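Cysteine desulfurase (Elizabethkingia anophelis NUHP1, PDB 5VPR) probably catalyses the pyridoxal-phosphate-dependent removal of sulfur (or selenium) from L-cysteine and related amino acids, leaving L-alanine and passing the sulfur to a carrier. Local coordinates at residues A[32-37]-A[392-397]; A[55-60]-A[69-74]; A[103-108]-A[134-139]; A[203-208]-A[224-229]. All coordinates share one frame; numbering follows the deposited sequence. Where two conformers were deposited one is given.

Contact 1 of 4, residues A[32-37]-A[392-397]; sequences VYLDNA and VYNTFE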
loop_
_atom_site.group_PDB
_atom_site.type_symbol
_atom_site.label_atom_id
_atom_site.label_comp_id
_atom_site.label_asym_id
_atom_site.label_seq_id
_atom_site.Cartn_x
_atom_site.Cartn_y
_atom_site.Cartn_z
ATOM N N VAL A 32 5.025 20.400 5.311
ATOM C CA VAL A 32 5.077 19.290 6.254
ATOM C C VAL A 32 4.122 18.245 5.703
ATOM O O VAL A 32 2.908 18.316 5.933
ATOM C CB VAL A 32 4.691 19.702 7.677
ATOM C CG1 VAL A 32 4.721 18.484 8.606
ATOM C CG2 VAL A 32 5.618 20.830 8.189
ATOM N N TYR A 33 4.658 17.285 4.953
ATOM C CA TYR A 33 3.828 16.362 4.181
ATOM C C TYR A 33 3.563 15.124 5.028
ATOM O O TYR A 33 4.442 14.265 5.186
ATOM C CB TYR A 33 4.500 15.997 2.866
ATOM C CG TYR A 33 3.590 15.166 2.005
ATOM C CD1 TYR A 33 2.528 15.763 1.325
ATOM C CD2 TYR A 33 3.751 13.784 1.904
ATOM C CE1 TYR A 33 1.656 15.001 0.535
ATOM C CE2 TYR A 33 2.873 13.001 1.114
ATOM C CZ TYR A 33 1.827 13.632 0.429
ATOM O OH TYR A 33 0.937 12.917 -0.364
ATOM N N LEU A 34 2.351 15.033 5.580
ATOM C CA LEU A 34 1.931 13.902 6.409
ATOM C C LEU A 34 0.682 13.235 5.840
ATOM O O LEU A 34 -0.227 12.833 6.573
ATOM C CB LEU A 34 1.694 14.348 7.853
ATOM C CG LEU A 34 2.876 15.070 8.499
ATOM C CD1 LEU A 34 2.460 15.698 9.823
ATOM C CD2 LEU A 34 4.045 14.114 8.690
ATOM N N ASP A 35 0.620 13.114 4.519
ATOM C CA ASP A 35 -0.476 12.443 3.835
ATOM C C ASP A 35 0.069 11.279 3.013
ATOM O O ASP A 35 -0.380 11.000 1.893
ATOM C CB ASP A 35 -1.245 13.429 2.960
ATOM C CG ASP A 35 -2.601 12.897 2.530
ATOM O OD1 ASP A 35 -3.159 12.022 3.227
ATOM O OD2 ASP A 35 -3.105 13.355 1.484
ATOM N N ASN A 36 1.073 10.604 3.569
ATOM C CA ASN A 36 1.800 9.588 2.816
ATOM C C ASN A 36 0.955 8.354 2.526
ATOM O O ASN A 36 1.203 7.679 1.526
ATOM C CB ASN A 36 3.083 9.224 3.560
ATOM C CG ASN A 36 4.022 10.401 3.618
ATOM O OD1 ASN A 36 4.657 10.737 2.610
ATOM N ND2 ASN A 36 4.074 11.079 4.773
ATOM N N ALA A 37 -0.043 8.052 3.363
ATOM C CA ALA A 37 -0.938 6.936 3.069
ATOM C C ALA A 37 -1.792 7.212 1.842
ATOM O O ALA A 37 -2.311 6.269 1.242
ATOM C CB ALA A 37 -1.850 6.629 4.261
ATOM N N VAL A 392 9.437 7.752 5.230
ATOM C CA VAL A 392 10.784 7.662 5.793
ATOM C C VAL A 392 11.413 9.035 5.988
ATOM O O VAL A 392 12.287 9.201 6.845
ATOM C CB VAL A 392 11.658 6.766 4.897
ATOM C CG1 VAL A 392 11.921 7.447 3.546
ATOM C CG2 VAL A 392 12.956 6.411 5.605
ATOM N N TYR A 393 10.990 10.042 5.222
ATOM C CA TYR A 393 11.624 11.351 5.272
ATOM C C TYR A 393 11.034 12.265 6.344
ATOM O O TYR A 393 11.545 13.373 6.538
ATOM C CB TYR A 393 11.529 12.036 3.898
ATOM C CG TYR A 393 10.203 11.822 3.203
ATOM C CD1 TYR A 393 10.129 11.088 2.021
ATOM C CD2 TYR A 393 9.023 12.338 3.734
ATOM C CE1 TYR A 393 8.912 10.877 1.375
ATOM C CE2 TYR A 393 7.798 12.137 3.097
ATOM C CZ TYR A 393 7.752 11.397 1.919
ATOM O OH TYR A 393 6.543 11.171 1.286
ATOM N N ASN A 394 9.981 11.839 7.037
ATOM C CA ASN A 394 9.380 12.691 8.052
ATOM C C ASN A 394 10.235 12.704 9.321
ATOM O O ASN A 394 11.008 11.777 9.591
ATOM C CB ASN A 394 7.956 12.235 8.348
ATOM C CG ASN A 394 7.030 12.448 7.170
ATOM O OD1 ASN A 394 6.290 11.545 6.766
ATOM N ND2 ASN A 394 7.068 13.652 6.605
ATOM N N THR A 395 10.100 13.782 10.100
ATOM C CA THR A 395 10.972 14.034 11.236
ATOM C C THR A 395 10.171 14.277 12.514
ATOM O O THR A 395 8.989 14.626 12.486
ATOM C CB THR A 395 11.878 15.255 10.991
ATOM O OG1 THR A 395 11.076 16.439 11.002
ATOM C CG2 THR A 395 12.593 15.148 9.657
ATOM N N PHE A 396 10.845 14.109 13.652
ATOM C CA PHE A 396 10.223 14.481 14.919
ATOM C C PHE A 396 9.924 15.978 14.965
ATOM O O PHE A 396 8.898 16.396 15.514
ATOM C CB PHE A 396 11.117 14.057 16.084
ATOM C CG PHE A 396 11.366 12.579 16.136
ATOM C CD1 PHE A 396 10.374 11.714 16.579
ATOM C CD2 PHE A 396 12.581 12.049 15.727
ATOM C CE1 PHE A 396 10.591 10.346 16.619
ATOM C CE2 PHE A 396 12.805 10.678 15.760
ATOM C CZ PHE A 396 11.810 9.827 16.207
ATOM N N GLU A 397 10.796 16.801 14.375
ATOM C CA GLU A 397 10.515 18.234 14.316
ATOM C C GLU A 397 9.217 18.508 13.565
ATOM O O GLU A 397 8.463 19.422 13.925
ATOM C CB GLU A 397 11.684 18.982 13.672
#
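Tyr33 and Asn394 meet through a carbonyl and an amide, in a buried joint that ties the chain at strand 29-33 and just after it to the turn leading into the C-terminal helix 396-413. It brings the N-terminal part of this fold-type I enzyme against its C-terminal region, where the Leu34 backbone also bonds to Ala365 and Ser389.

Hydrogen bonding dominates. Asn394 ND2 donates to Tyr33 O over 3.0 Å, moderately bent at 145°. The same oxygen takes a second N-H from within its own segment, Asn36 ND2 at 3.2 Å, and the two donors approach from opposite faces of the carbonyl plane. Both asparagines carry CG anti to their carbonyl carbon, chi1 near -65°, which sends the two amides tip to tip with their planes 57° apart. Each has further partners: Ser389 O for Asn36 ND2, and Ala391 N and Glu398 OE1 for the two ends of the Asn394 amide.

A phenol–amide pair forms the other polar link. Tyr393 OH donates to Asn36 OD1, but the modelled 2.3 Å is too short to be trusted as a distance. Gln41 N also bonds to this hydroxyl.

Beyond the bonds there is van der Waals contact with polar groups: Leu34 CD2 rests 3.7 Å from Asn394 ND2, and Tyr33 CD2 lies 3.9 Å from Tyr393 OH, while the Tyr33 hydroxyl turns to Thr39 O.

The chemistry implies a buried polar network, one backbone carbonyl held by two amides with further partners, fixing residues some 360 positions apart through direction-dependent bonds more than hydrophobic area.

Contact 2 of 4, residues A[55-60]-A[69-74]; sequences EHYNAN and SQVATE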
loop_
_atom_site.group_PDB
_atom_site.type_symbol
_atom_site.label_atom_id
_atom_site.label_comp_id
_atom_site.label_asym_id
_atom_site.label_seq_id
_atom_site.Cartn_x
_atom_site.Cartn_y
_atom_site.Cartn_z
ATOM N N GLU A 55 15.453 9.419 -22.102
ATOM C CA GLU A 55 16.481 10.084 -22.884
ATOM C C GLU A 55 17.472 9.123 -23.528
ATOM O O GLU A 55 18.212 9.553 -24.425
ATOM C CB GLU A 55 17.228 11.105 -22.024
ATOM C CG GLU A 55 16.326 12.247 -21.600
ATOM C CD GLU A 55 17.074 13.376 -20.940
ATOM O OE1 GLU A 55 16.468 14.440 -20.714
ATOM O OE2 GLU A 55 18.271 13.198 -20.656
ATOM N N HIS A 56 17.500 7.842 -23.133
ATOM C CA HIS A 56 18.553 6.973 -23.654
ATOM C C HIS A 56 18.090 5.625 -24.186
ATOM O O HIS A 56 18.751 5.069 -25.065
ATOM C CB HIS A 56 19.631 6.735 -22.585
ATOM C CG HIS A 56 20.361 7.979 -22.205
ATOM N ND1 HIS A 56 20.069 8.695 -21.063
ATOM C CD2 HIS A 56 21.335 8.666 -22.844
ATOM C CE1 HIS A 56 20.852 9.758 -21.004
ATOM N NE2 HIS A 56 21.629 9.763 -22.072
ATOM N N TYR A 57 16.996 5.064 -23.670
ATOM C CA TYR A 57 16.703 3.664 -23.970
ATOM C C TYR A 57 15.283 3.404 -24.459
ATOM O O TYR A 57 14.914 2.237 -24.646
ATOM C CB TYR A 57 16.971 2.789 -22.737
ATOM C CG TYR A 57 18.298 3.074 -22.092
ATOM C CD1 TYR A 57 19.490 2.707 -22.717
ATOM C CD2 TYR A 57 18.368 3.716 -20.871
ATOM C CE1 TYR A 57 20.720 2.972 -22.130
ATOM C CE2 TYR A 57 19.595 3.986 -20.273
ATOM C CZ TYR A 57 20.763 3.613 -20.906
ATOM O OH TYR A 57 21.975 3.884 -20.311
ATOM N N ASN A 58 14.479 4.436 -24.670
ATOM C CA ASN A 58 13.060 4.222 -24.928
ATOM C C ASN A 58 12.838 3.516 -26.265
ATOM O O ASN A 58 13.332 3.962 -27.309
ATOM C CB ASN A 58 12.320 5.565 -24.892
ATOM C CG ASN A 58 10.900 5.445 -25.372
ATOM O OD1 ASN A 58 10.532 5.955 -26.437
ATOM N ND2 ASN A 58 10.092 4.747 -24.601
ATOM N N ALA A 59 12.087 2.416 -26.227
ATOM C CA ALA A 59 11.727 1.600 -27.390
ATOM C C ALA A 59 10.692 0.599 -26.902
ATOM O O ALA A 59 10.555 0.397 -25.691
ATOM C CB ALA A 59 12.946 0.867 -27.987
ATOM N N ASN A 60 9.966 -0.030 -27.831
ATOM C CA ASN A 60 9.024 -1.023 -27.334
ATOM C C ASN A 60 9.764 -2.308 -27.006
ATOM O O ASN A 60 10.897 -2.523 -27.441
ATOM C CB ASN A 60 7.874 -1.298 -28.304
ATOM C CG ASN A 60 6.521 -1.491 -27.564
ATOM O OD1 ASN A 60 6.480 -1.981 -26.417
ATOM N ND2 ASN A 60 5.425 -1.087 -28.208
ATOM N N SER A 69 15.380 -1.619 -28.432
ATOM C CA SER A 69 14.333 -2.521 -27.972
ATOM C C SER A 69 14.906 -3.632 -27.097
ATOM O O SER A 69 14.295 -4.009 -26.091
ATOM C CB SER A 69 13.573 -3.083 -29.172
ATOM O OG SER A 69 12.619 -4.034 -28.739
ATOM N N GLN A 70 16.100 -4.142 -27.438
ATOM C CA GLN A 70 16.742 -5.145 -26.587
ATOM C C GLN A 70 17.115 -4.572 -25.227
ATOM O O GLN A 70 16.907 -5.215 -24.190
ATOM C CB GLN A 70 17.990 -5.712 -27.266
ATOM C CG GLN A 70 17.708 -6.525 -28.510
ATOM C CD GLN A 70 18.972 -7.102 -29.102
ATOM O OE1 GLN A 70 19.812 -7.644 -28.383
ATOM N NE2 GLN A 70 19.124 -6.978 -30.417
ATOM N N VAL A 71 17.690 -3.373 -25.207
ATOM C CA VAL A 71 18.079 -2.774 -23.935
ATOM C C VAL A 71 16.843 -2.446 -23.094
ATOM O O VAL A 71 16.798 -2.733 -21.890
ATOM C CB VAL A 71 18.944 -1.530 -24.189
ATOM C CG1 VAL A 71 19.275 -0.834 -22.872
ATOM C CG2 VAL A 71 20.219 -1.931 -24.939
ATOM N N ALA A 72 15.821 -1.847 -23.711
ATOM C CA ALA A 72 14.601 -1.542 -22.964
ATOM C C ALA A 72 14.006 -2.806 -22.350
ATOM O O ALA A 72 13.599 -2.806 -21.182
ATOM C CB ALA A 72 13.577 -0.861 -23.878
ATOM N N THR A 73 13.968 -3.897 -23.125
ATOM C CA THR A 73 13.399 -5.153 -22.644
ATOM C C THR A 73 14.180 -5.680 -21.447
ATOM O O THR A 73 13.599 -6.093 -20.436
ATOM C CB THR A 73 13.397 -6.191 -23.772
ATOM O OG1 THR A 73 12.661 -5.686 -24.894
ATOM C CG2 THR A 73 12.764 -7.498 -23.307
ATOM N N GLU A 74 15.509 -5.673 -21.555
ATOM C CA GLU A 74 16.364 -6.171 -20.482
ATOM C C GLU A 74 16.199 -5.344 -19.208
ATOM O O GLU A 74 16.171 -5.890 -18.096
ATOM C CB GLU A 74 17.813 -6.160 -20.962
ATOM C CG GLU A 74 18.820 -6.748 -20.008
ATOM C CD GLU A 74 20.197 -6.854 -20.646
ATOM O OE1 GLU A 74 20.326 -6.505 -21.845
ATOM O OE2 GLU A 74 21.144 -7.284 -19.950
#
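Tyr57 and Ala72 bring their CA atoms to 5.7 Å, and Ala59 and Ser69 to 4.9 Å, as the chain leaving helix 44-56 runs close past the first turns of helix 67-87. This is a loop connecting two consecutive helices at the periphery of the chain, its centre about 29 Å from the centre of the chain, in which the loop leaving the first helix packs on the second.

Small side chains permit the approach. Ala72 CB touches two backbone carbonyl oxygens, 3.5 Å from Tyr57 O and 3.7 Å from Ala59 O, and Ala59 CB lies 3.5 Å from Ser69 N. Val71 has CG1 anti to its backbone N, chi1 176°, which carries that methyl to 3.6 Å from Tyr57 CD1; the two side chains cross obliquely. One face of the tyrosine ring is covered by CB of the preceding His56, and Met75 of helix 67-87 also touches Tyr57.

Within the second helix, Thr73 OG1 bonds back to Ser69 O, one turn earlier, and meets His62 N of the loop. One hydrogen bond joins the two segments: Ser69 OG, itself anti to the backbone N, donates to Asn60 O at 2.6 Å, approaching 23° off the carbonyl plane.

Contact 3 of 4, residues A[103-108]-A[134-139]; sequences EGINLV and VPWQML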
loop_
_atom_site.group_PDB
_atom_site.type_symbol
_atom_site.label_atom_id
_atom_site.label_comp_id
_atom_site.label_asym_id
_atom_site.label_seq_id
_atom_site.Cartn_x
_atom_site.Cartn_y
_atom_site.Cartn_z
ATOM N N GLU A 103 -6.003 -2.400 -10.310
ATOM C CA GLU A 103 -5.906 -3.250 -11.495
ATOM C C GLU A 103 -5.631 -4.700 -11.111
ATOM O O GLU A 103 -6.241 -5.629 -11.657
ATOM C CB GLU A 103 -4.813 -2.727 -12.426
ATOM C CG GLU A 103 -5.208 -1.524 -13.288
ATOM C CD GLU A 103 -5.141 -0.179 -12.563
ATOM O OE1 GLU A 103 -4.798 -0.128 -11.348
ATOM O OE2 GLU A 103 -5.440 0.838 -13.234
ATOM N N GLY A 104 -4.688 -4.917 -10.183
ATOM C CA GLY A 104 -4.393 -6.275 -9.742
ATOM C C GLY A 104 -5.614 -6.963 -9.167
ATOM O O GLY A 104 -5.870 -8.136 -9.452
ATOM N N ILE A 105 -6.410 -6.227 -8.389
ATOM C CA ILE A 105 -7.630 -6.791 -7.816
ATOM C C ILE A 105 -8.587 -7.200 -8.925
ATOM O O ILE A 105 -9.093 -8.329 -8.947
ATOM C CB ILE A 105 -8.284 -5.784 -6.850
ATOM C CG1 ILE A 105 -7.418 -5.571 -5.605
ATOM C CG2 ILE A 105 -9.688 -6.245 -6.455
ATOM C CD1 ILE A 105 -7.972 -4.466 -4.673
ATOM N N ASN A 106 -8.823 -6.290 -9.883
ATOM C CA ASN A 106 -9.764 -6.563 -10.968
ATOM C C ASN A 106 -9.286 -7.710 -11.840
ATOM O O ASN A 106 -10.097 -8.498 -12.341
ATOM C CB ASN A 106 -9.972 -5.309 -11.822
ATOM C CG ASN A 106 -11.059 -4.414 -11.274
ATOM O OD1 ASN A 106 -12.247 -4.686 -11.443
ATOM N ND2 ASN A 106 -10.661 -3.343 -10.606
ATOM N N LEU A 107 -7.972 -7.800 -12.050
ATOM C CA LEU A 107 -7.404 -8.908 -12.805
ATOM C C LEU A 107 -7.787 -10.244 -12.176
ATOM O O LEU A 107 -8.240 -11.162 -12.869
ATOM C CB LEU A 107 -5.884 -8.746 -12.871
ATOM C CG LEU A 107 -4.997 -9.659 -13.729
ATOM C CD1 LEU A 107 -3.617 -9.047 -13.789
ATOM C CD2 LEU A 107 -4.895 -11.101 -13.218
ATOM N N VAL A 108 -7.604 -10.378 -10.860
ATOM C CA VAL A 108 -7.958 -11.640 -10.216
ATOM C C VAL A 108 -9.468 -11.826 -10.214
ATOM O O VAL A 108 -9.968 -12.915 -10.510
ATOM C CB VAL A 108 -7.373 -11.711 -8.793
ATOM C CG1 VAL A 108 -7.917 -12.945 -8.039
ATOM C CG2 VAL A 108 -5.840 -11.738 -8.844
ATOM N N VAL A 134 -16.059 -3.436 -5.127
ATOM C CA VAL A 134 -16.912 -3.643 -6.292
ATOM C C VAL A 134 -16.492 -4.867 -7.102
ATOM O O VAL A 134 -17.373 -5.642 -7.499
ATOM C CB VAL A 134 -16.926 -2.392 -7.187
ATOM C CG1 VAL A 134 -18.160 -2.390 -8.072
ATOM C CG2 VAL A 134 -16.849 -1.133 -6.337
ATOM N N PRO A 135 -15.196 -5.081 -7.409
ATOM C CA PRO A 135 -14.843 -6.259 -8.228
ATOM C C PRO A 135 -15.338 -7.558 -7.635
ATOM O O PRO A 135 -15.805 -8.441 -8.362
ATOM C CB PRO A 135 -13.307 -6.224 -8.272
ATOM C CG PRO A 135 -12.939 -4.835 -7.986
ATOM C CD PRO A 135 -13.985 -4.329 -7.026
ATOM N N TRP A 136 -15.247 -7.692 -6.314
ATOM C CA TRP A 136 -15.764 -8.884 -5.659
ATOM C C TRP A 136 -17.285 -8.877 -5.646
ATOM O O TRP A 136 -17.916 -9.922 -5.832
ATOM C CB TRP A 136 -15.195 -8.984 -4.244
ATOM C CG TRP A 136 -13.695 -8.829 -4.191
ATOM C CD1 TRP A 136 -12.997 -7.828 -3.571
ATOM C CD2 TRP A 136 -12.712 -9.679 -4.805
ATOM N NE1 TRP A 136 -11.646 -8.012 -3.748
ATOM C CE2 TRP A 136 -11.445 -9.141 -4.496
ATOM C CE3 TRP A 136 -12.778 -10.847 -5.566
ATOM C CZ2 TRP A 136 -10.260 -9.730 -4.929
ATOM C CZ3 TRP A 136 -11.596 -11.428 -5.999
ATOM C CH2 TRP A 136 -10.359 -10.872 -5.679
ATOM N N GLN A 137 -17.894 -7.705 -5.435
ATOM C CA GLN A 137 -19.348 -7.618 -5.512
ATOM C C GLN A 137 -19.825 -7.909 -6.928
ATOM O O GLN A 137 -20.873 -8.534 -7.122
ATOM C CB GLN A 137 -19.831 -6.241 -5.045
ATOM N N MET A 138 -19.050 -7.482 -7.930
ATOM C CA MET A 138 -19.402 -7.763 -9.319
ATOM C C MET A 138 -19.154 -9.227 -9.668
ATOM O O MET A 138 -19.924 -9.830 -10.425
ATOM C CB MET A 138 -18.618 -6.837 -10.253
ATOM N N LEU A 139 -18.082 -9.817 -9.132
ATOM C CA LEU A 139 -17.833 -11.238 -9.359
ATOM C C LEU A 139 -18.971 -12.086 -8.808
ATOM O O LEU A 139 -19.392 -13.063 -9.441
ATOM C CB LEU A 139 -16.498 -11.649 -8.733
ATOM C CG LEU A 139 -16.216 -13.148 -8.591
ATOM C CD1 LEU A 139 -16.174 -13.831 -9.939
ATOM C CD2 LEU A 139 -14.915 -13.387 -7.829
#
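Ile105, Asn106 and Val108 of helix 101-111 face Pro135 and Trp136 of helix 134-142, two neighbours in the helical layer on one side of the central sheet. The short segments run almost parallel, at 12°, with axes 9.4 Å apart, and their backbones come nearest where Asn106 and Pro135 place their CA atoms 5.8 Å from each other. Pro135 stands in the first turn of its helix, where a residue without an N-H costs no helical hydrogen bond. Its ring faces helix 101-111: CG lies 3.5 Å from Asn106 OD1 and 3.9 Å from Ile105 CG2. The Asn106 side chain crosses that of Pro135 at about a right angle, and its ND2 is turned back to Thr102 O in its own helix.

Within the large domain of a fold-type I pyridoxal phosphate enzyme, helix 134-142 is the crossover between the parallel strands 121-125 and 146-150, while helix 101-111 follows the edge strand 95-98. Trp136 reaches the sheet as well, touching Leu173 and Ser175 of strand 171-177.

Its indole meets one methyl from each of two aliphatic side chains. Ile105 CG2, anti to the backbone N, approaches obliquely and sits 3.8 Å from both Trp136 NE1 and Trp136 CZ2. Val108 CG1 meets the far end of the six-membered ring at its edge, 4.0 Å from Trp136 CH2, and Ala109 adds a further contact from the same helix.

Contact 4 of 4, residues A[203-208]-A[224-229]; sequences FIFIDG and CDFFAF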
loop_
_atom_site.group_PDB
_atom_site.type_symbol
_atom_site.label_atom_id
_atom_site.label_comp_id
_atom_site.label_asym_id
_atom_site.label_seq_id
_atom_site.Cartn_x
_atom_site.Cartn_y
_atom_site.Cartn_z
ATOM N N PHE A 203 -8.590 -19.729 -2.398
ATOM C CA PHE A 203 -7.446 -18.884 -2.707
ATOM C C PHE A 203 -7.385 -17.710 -1.736
ATOM O O PHE A 203 -8.412 -17.200 -1.282
ATOM C CB PHE A 203 -7.526 -18.340 -4.144
ATOM C CG PHE A 203 -7.374 -19.392 -5.228
ATOM C CD1 PHE A 203 -7.706 -19.093 -6.543
ATOM C CD2 PHE A 203 -6.898 -20.661 -4.939
ATOM C CE1 PHE A 203 -7.573 -20.051 -7.554
ATOM C CE2 PHE A 203 -6.763 -21.621 -5.941
ATOM C CZ PHE A 203 -7.102 -21.312 -7.249
ATOM N N ILE A 204 -6.170 -17.250 -1.448
ATOM C CA ILE A 204 -5.957 -16.161 -0.501
ATOM C C ILE A 204 -5.357 -14.964 -1.237
ATOM O O ILE A 204 -4.213 -15.022 -1.707
ATOM C CB ILE A 204 -5.060 -16.582 0.660
ATOM C CG1 ILE A 204 -5.696 -17.757 1.408
ATOM C CG2 ILE A 204 -4.817 -15.388 1.584
ATOM C CD1 ILE A 204 -4.833 -18.293 2.495
ATOM N N PHE A 205 -6.103 -13.867 -1.292
ATOM C CA PHE A 205 -5.636 -12.626 -1.915
ATOM C C PHE A 205 -5.301 -11.628 -0.814
ATOM O O PHE A 205 -6.176 -11.252 -0.029
ATOM C CB PHE A 205 -6.711 -12.060 -2.851
ATOM C CG PHE A 205 -6.289 -10.834 -3.641
ATOM C CD1 PHE A 205 -6.041 -10.927 -5.003
ATOM C CD2 PHE A 205 -6.188 -9.594 -3.041
ATOM C CE1 PHE A 205 -5.681 -9.807 -5.750
ATOM C CE2 PHE A 205 -5.825 -8.462 -3.790
ATOM C CZ PHE A 205 -5.566 -8.582 -5.147
ATOM N N ILE A 206 -4.051 -11.176 -0.778
ATOM C CA ILE A 206 -3.613 -10.159 0.174
ATOM C C ILE A 206 -3.376 -8.847 -0.578
ATOM O O ILE A 206 -2.541 -8.781 -1.486
ATOM C CB ILE A 206 -2.344 -10.586 0.921
ATOM C CG1 ILE A 206 -2.567 -11.932 1.627
ATOM C CG2 ILE A 206 -1.980 -9.515 1.957
ATOM C CD1 ILE A 206 -3.581 -11.845 2.754
ATOM N N ASP A 207 -4.110 -7.814 -0.195
ATOM C CA ASP A 207 -3.854 -6.434 -0.619
ATOM C C ASP A 207 -2.782 -5.839 0.294
ATOM O O ASP A 207 -3.050 -5.522 1.461
ATOM C CB ASP A 207 -5.168 -5.667 -0.565
ATOM C CG ASP A 207 -5.018 -4.155 -0.783
ATOM O OD1 ASP A 207 -3.891 -3.595 -0.839
ATOM O OD2 ASP A 207 -6.096 -3.528 -0.878
ATOM N N GLY A 208 -1.561 -5.711 -0.223
ATOM C CA GLY A 208 -0.463 -5.156 0.549
ATOM C C GLY A 208 -0.112 -3.718 0.196
ATOM O O GLY A 208 1.005 -3.258 0.489
ATOM N N CYS A 224 0.672 -16.437 0.932
ATOM C CA CYS A 224 -0.465 -15.921 0.184
ATOM C C CYS A 224 -0.493 -16.549 -1.209
ATOM O O CYS A 224 0.534 -16.994 -1.735
ATOM C CB CYS A 224 -0.377 -14.397 0.065
ATOM S SG CYS A 224 1.216 -13.899 -0.644
ATOM N N ASP A 225 -1.682 -16.608 -1.806
ATOM C CA ASP A 225 -1.762 -17.002 -3.212
ATOM C C ASP A 225 -1.559 -15.820 -4.152
ATOM O O ASP A 225 -1.023 -15.996 -5.255
ATOM C CB ASP A 225 -3.110 -17.648 -3.508
ATOM C CG ASP A 225 -3.271 -18.986 -2.808
ATOM O OD1 ASP A 225 -2.369 -19.829 -2.954
ATOM O OD2 ASP A 225 -4.282 -19.172 -2.110
ATOM N N PHE A 226 -1.990 -14.631 -3.731
ATOM C CA PHE A 226 -1.794 -13.384 -4.459
ATOM C C PHE A 226 -1.354 -12.308 -3.481
ATOM O O PHE A 226 -1.772 -12.302 -2.321
ATOM C CB PHE A 226 -3.071 -12.876 -5.137
ATOM C CG PHE A 226 -3.734 -13.863 -6.011
ATOM C CD1 PHE A 226 -4.783 -14.632 -5.531
ATOM C CD2 PHE A 226 -3.332 -14.022 -7.325
ATOM C CE1 PHE A 226 -5.414 -15.548 -6.343
ATOM C CE2 PHE A 226 -3.960 -14.943 -8.142
ATOM C CZ PHE A 226 -4.999 -15.705 -7.653
ATOM N N PHE A 227 -0.541 -11.369 -3.966
ATOM C CA PHE A 227 -0.111 -10.226 -3.169
ATOM C C PHE A 227 -0.029 -9.027 -4.098
ATOM O O PHE A 227 0.695 -9.081 -5.088
ATOM C CB PHE A 227 1.245 -10.477 -2.496
ATOM C CG PHE A 227 1.656 -9.380 -1.536
ATOM C CD1 PHE A 227 1.224 -9.395 -0.216
ATOM C CD2 PHE A 227 2.467 -8.330 -1.958
ATOM C CE1 PHE A 227 1.591 -8.386 0.673
ATOM C CE2 PHE A 227 2.830 -7.306 -1.077
ATOM C CZ PHE A 227 2.396 -7.339 0.246
ATOM N N ALA A 228 -0.771 -7.957 -3.801
ATOM C CA ALA A 228 -0.851 -6.814 -4.706
ATOM C C ALA A 228 -0.465 -5.518 -3.999
ATOM O O ALA A 228 -0.804 -5.316 -2.826
ATOM C CB ALA A 228 -2.266 -6.698 -5.297
ATOM N N PHE A 229 0.241 -4.630 -4.709
ATOM C CA PHE A 229 0.619 -3.354 -4.111
ATOM C C PHE A 229 0.862 -2.335 -5.216
ATOM O O PHE A 229 0.841 -2.658 -6.410
ATOM C CB PHE A 229 1.833 -3.476 -3.153
ATOM C CG PHE A 229 3.091 -4.048 -3.777
ATOM C CD1 PHE A 229 3.209 -5.407 -4.010
ATOM C CD2 PHE A 229 4.186 -3.231 -4.048
ATOM C CE1 PHE A 229 4.372 -5.944 -4.544
ATOM C CE2 PHE A 229 5.360 -3.765 -4.606
ATOM C CZ PHE A 229 5.452 -5.122 -4.834
#
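Asp225 and Ile204 open the pairing with bonds in both directions. Asp225 OD2 receives Ile204 N at 2.8 Å through its anti lone pair, and also makes a salt bridge with Arg197, which would be expected to favour a charged carboxylate. Ile204 O in turn accepts both Asp225 N and Phe226 N, each in the carbonyl plane. The Phe226 N bond begins the parallel ladder of strands 203-207 and 226-230, which a short helix, 219-222, connects as a beta-alpha-beta unit in the central sheet of the fold-type I domain. Ile206 continues the ladder from both its ends, its N bonding to Phe226 O and its O accepting Ala228 N. Gly208 N then closes the series on Ala228 O at 2.7 Å.

One face of the pair carries Phe205, Phe226, Asp207 and Ala228. Phe205, with CG anti to its backbone N, lays CD1 3.6 Å from Phe226 CB and CZ 3.8 Å from Ala228 CB; the two rings are oblique, centroids 5.8 Å apart and planes at 36°. Asp207 extends from this face with OD2 close to N1 of the pyridoxal phosphate adduct at position 233, while OD1 accepts Ala209 N, consistent with the aspartate that faces the cofactor pyridine in this fold.

On the opposite face Ile206 touches Cys224 CB with CG1, at 3.6 Å, and Phe227 CD1 with CG2, at 3.9 Å. Beyond it, Gly208 offers no side chain in the way of that ring, and Phe227 CZ comes to 3.6 Å from Gly208 CA.

Overall arrangement
Contact 1 joins segments near the two ends of the chain, and contacts 2, 3 and 4 follow one another in series inside the loop it closes. Contacts 3 and 4 are neighbours, their centres about 13 Å apart: Ile105 CG1 lies 3.6 Å from Phe205 CZ and Val108 CG2 3.7 Å from Phe226 CD2. Together they hold a helix layer against the central seven-stranded sheet of the cofactor-binding domain, whose strand 203-207 leads to Asp207 by the cofactor. Contact 1 lies on the other side of the chain's centre, about 28 Å from contact 4 between centres, bringing chain-end regions together; contact 2 stands at the periphery, over 30 Å from every other centre.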